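Side-chain contact in JamJ (Lyngbya majuscula, PDB 5DOZ), which is an enoyl reductase domain of a polyketide synthase that binds NADPH and probably reduces the double bond of an enoyl thioester on a carrier protein: residues 135-138 and 139-143. Numbering follows the deposited sequence.
With NDP (NADPH dihydro-nicotinamide-adenine-dinucleotide phosphate), chain E.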
loop_
_atom_site.group_PDB
_atom_site.type_symbol
_atom_site.label_atom_id
_atom_site.label_comp_id
_atom_site.label_asym_id
_atom_site.label_seq_id
_atom_site.Cartn_x
_atom_site.Cartn_y
_atom_site.Cartn_z
ATOM N N ILE A 135 6.051 1.446 6.271
ATOM C CA ILE A 135 5.245 2.676 6.350
ATOM C C ILE A 135 4.636 3.204 5.031
ATOM O O ILE A 135 3.425 3.404 4.964
ATOM C CB ILE A 135 5.999 3.808 7.096
ATOM C CG1 ILE A 135 6.152 3.446 8.579
ATOM C CG2 ILE A 135 5.280 5.147 6.945
ATOM C CD1 ILE A 135 6.961 4.448 9.384
ATOM N N PRO A 136 5.465 3.429 3.987
ATOM C CA PRO A 136 5.037 4.288 2.869
ATOM C C PRO A 136 3.702 3.927 2.209
ATOM O O PRO A 136 2.710 4.607 2.448
ATOM C CB PRO A 136 6.199 4.180 1.877
ATOM C CG PRO A 136 7.375 3.851 2.730
ATOM C CD PRO A 136 6.837 2.929 3.781
ATOM N N ILE A 137 3.666 2.888 1.384
ATOM C CA ILE A 137 2.422 2.539 0.692
ATOM C C ILE A 137 1.228 2.301 1.635
ATOM O O ILE A 137 0.164 2.869 1.409
ATOM C CB ILE A 137 2.592 1.365 -0.304
ATOM C CG1 ILE A 137 3.568 1.729 -1.433
ATOM C CG2 ILE A 137 1.246 0.931 -0.872
ATOM C CD1 ILE A 137 3.364 3.092 -2.062
ATOM N N PRO A 138 1.397 1.478 2.695
ATOM C CA PRO A 138 0.255 1.238 3.577
ATOM C C PRO A 138 -0.320 2.509 4.203
ATOM O O PRO A 138 -1.513 2.775 4.060
ATOM C CB PRO A 138 0.842 0.321 4.665
ATOM C CG PRO A 138 1.962 -0.378 3.984
ATOM C CD PRO A 138 2.575 0.704 3.136
ATOM N N PHE A 139 0.523 3.283 4.884
ATOM C CA PHE A 139 0.068 4.478 5.585
ATOM C C PHE A 139 -0.331 5.641 4.681
ATOM O O PHE A 139 -1.303 6.330 4.976
ATOM C CB PHE A 139 1.076 4.913 6.654
ATOM C CG PHE A 139 0.931 4.160 7.948
ATOM C CD1 PHE A 139 0.006 4.572 8.906
ATOM C CD2 PHE A 139 1.704 3.034 8.207
ATOM C CE1 PHE A 139 -0.136 3.881 10.105
ATOM C CE2 PHE A 139 1.568 2.338 9.398
ATOM C CZ PHE A 139 0.647 2.762 10.350
ATOM N N PHE A 140 0.406 5.861 3.589
ATOM C CA PHE A 140 0.037 6.911 2.631
ATOM C C PHE A 140 -1.267 6.590 1.899
ATOM O O PHE A 140 -2.057 7.496 1.639
ATOM C CB PHE A 140 1.159 7.185 1.623
ATOM C CG PHE A 140 2.326 7.961 2.187
ATOM C CD1 PHE A 140 2.997 7.529 3.330
ATOM C CD2 PHE A 140 2.772 9.111 1.554
ATOM C CE1 PHE A 140 4.075 8.237 3.836
ATOM C CE2 PHE A 140 3.854 9.828 2.051
ATOM C CZ PHE A 140 4.508 9.387 3.190
ATOM N N THR A 141 -1.491 5.315 1.571
ATOM C CA THR A 141 -2.759 4.892 0.964
ATOM C C THR A 141 -3.902 5.018 1.972
ATOM O O THR A 141 -4.961 5.562 1.654
ATOM C CB THR A 141 -2.699 3.445 0.426
ATOM O OG1 THR A 141 -1.595 3.314 -0.479
ATOM C CG2 THR A 141 -3.998 3.063 -0.300
ATOM N N ALA A 142 -3.675 4.519 3.187
ATOM C CA ALA A 142 -4.675 4.587 4.250
ATOM C C ALA A 142 -5.009 6.029 4.594
ATOM O O ALA A 142 -6.185 6.385 4.701
ATOM C CB ALA A 142 -4.210 3.830 5.484
ATOM N N TYR A 143 -3.980 6.863 4.740
ATOM C CA TYR A 143 -4.192 8.269 5.056
ATOM C C TYR A 143 -4.983 8.972 3.962
ATOM O O TYR A 143 -5.994 9.620 4.251
ATOM C CB TYR A 143 -2.879 9.021 5.328
ATOM C CG TYR A 143 -3.117 10.469 5.729
ATOM C CD1 TYR A 143 -3.364 11.454 4.759
ATOM C CD2 TYR A 143 -3.128 10.851 7.071
ATOM C CE1 TYR A 143 -3.603 12.777 5.120
ATOM C CE2 TYR A 143 -3.364 12.176 7.439
ATOM C CZ TYR A 143 -3.601 13.130 6.459
ATOM O OH TYR A 143 -3.839 14.442 6.810
HETATM P PA NDP E . -1.767 -7.630 0.919
HETATM O O1A NDP E . -1.339 -8.783 0.032
HETATM O O2A NDP E . -0.979 -7.292 2.156
HETATM O O5B NDP E . -3.277 -7.898 1.406
HETATM C C5B NDP E . -4.125 -8.844 0.766
HETATM C C4B NDP E . -5.100 -9.341 1.820
HETATM O O4B NDP E . -6.315 -9.744 1.179
HETATM C C3B NDP E . -4.590 -10.560 2.581
HETATM O O3B NDP E . -3.956 -10.206 3.814
HETATM C C2B NDP E . -5.850 -11.328 2.885
HETATM O O2B NDP E . -6.274 -10.980 4.193
HETATM C C1B NDP E . -6.900 -10.813 1.916
HETATM N N9A NDP E . -7.331 -11.866 0.977
HETATM C C8A NDP E . -6.538 -12.736 0.331
HETATM N N7A NDP E . -7.274 -13.556 -0.451
HETATM C C5A NDP E . -8.566 -13.203 -0.306
HETATM C C6A NDP E . -9.871 -13.650 -0.846
HETATM N N6A NDP E . -9.942 -14.669 -1.728
HETATM N N1A NDP E . -10.989 -13.002 -0.428
HETATM C C2A NDP E . -10.942 -11.982 0.449
HETATM N N3A NDP E . -9.789 -11.530 0.973
HETATM C C4A NDP E . -8.596 -12.087 0.638
HETATM O O3 NDP E . -1.961 -6.323 -0.001
HETATM P PN NDP E . -2.031 -4.793 0.498
HETATM O O1N NDP E . -2.657 -4.717 1.858
HETATM O O2N NDP E . -0.691 -4.154 0.263
HETATM O O5D NDP E . -3.066 -4.134 -0.547
HETATM C C5D NDP E . -4.402 -4.631 -0.703
HETATM C C4D NDP E . -4.953 -4.261 -2.081
HETATM O O4D NDP E . -4.857 -2.853 -2.312
HETATM C C3D NDP E . -4.182 -4.912 -3.211
HETATM O O3D NDP E . -5.129 -5.288 -4.208
HETATM C C2D NDP E . -3.268 -3.817 -3.730
HETATM O O2D NDP E . -2.871 -3.986 -5.099
HETATM C C1D NDP E . -4.108 -2.574 -3.498
HETATM N N1N NDP E . -3.297 -1.371 -3.306
HETATM C C2N NDP E . -3.652 -0.264 -3.972
HETATM C C3N NDP E . -3.125 0.981 -3.651
HETATM C C7N NDP E . -3.728 2.220 -4.249
HETATM O O7N NDP E . -3.058 3.228 -4.400
HETATM N N7N NDP E . -5.009 2.195 -4.606
HETATM C C4N NDP E . -1.861 1.067 -2.819
HETATM C C5N NDP E . -1.652 -0.167 -2.066
HETATM C C6N NDP E . -2.307 -1.353 -2.393
HETATM P P2B NDP E . -7.232 -11.944 5.035
HETATM O O1X NDP E . -6.482 -13.253 5.123
HETATM O O2X NDP E . -7.353 -11.199 6.328
HETATM O O3X NDP E . -8.511 -12.008 4.239
#
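Phe-139 N to Ile-135 O and Phe-140 N to Pro-136 O, both 2.9 Å, belong to a run of i-to-i+4 bonds in helix 136-149 that Thr-141 and Ala-142 continue to Ile-137 and Pro-138. The Ile-137 carbonyl does double duty: besides Thr-141 N, it accepts the hydroxyl, Thr-141 OG1 to Ile-137 O 2.6 Å, the two donors arriving from opposite faces of the carbonyl plane. With OG1 anti to its own carbonyl carbon (chi1 -55°), Thr-141 folds the hydroxyl back along the helix and leaves CG2 near the nicotinamide. Thr-141 OG1 also lies 3.3 Å from C4N of NADPH, and Ile-137 CG2 sits equally close to C5N. A valine here would probably leave the Ile-137 carbonyl without its second donor and the side chain less firmly fixed. Round the helix, Phe-139 packs its CB against Ile-135 CG2 at 4.2 Å, with the Ile-135 carbonyl oxygen at its ring edge. Ile-137 and Thr-141 thus line the NADPH pocket of a medium-chain dehydrogenase/reductase fold, with GroES-like and Rossmann-type domains. The hydroxyl bond fixes the rotation of Thr-141, holding OG1 and CG2 against C4N, consistent with a part in positioning the nicotinamide.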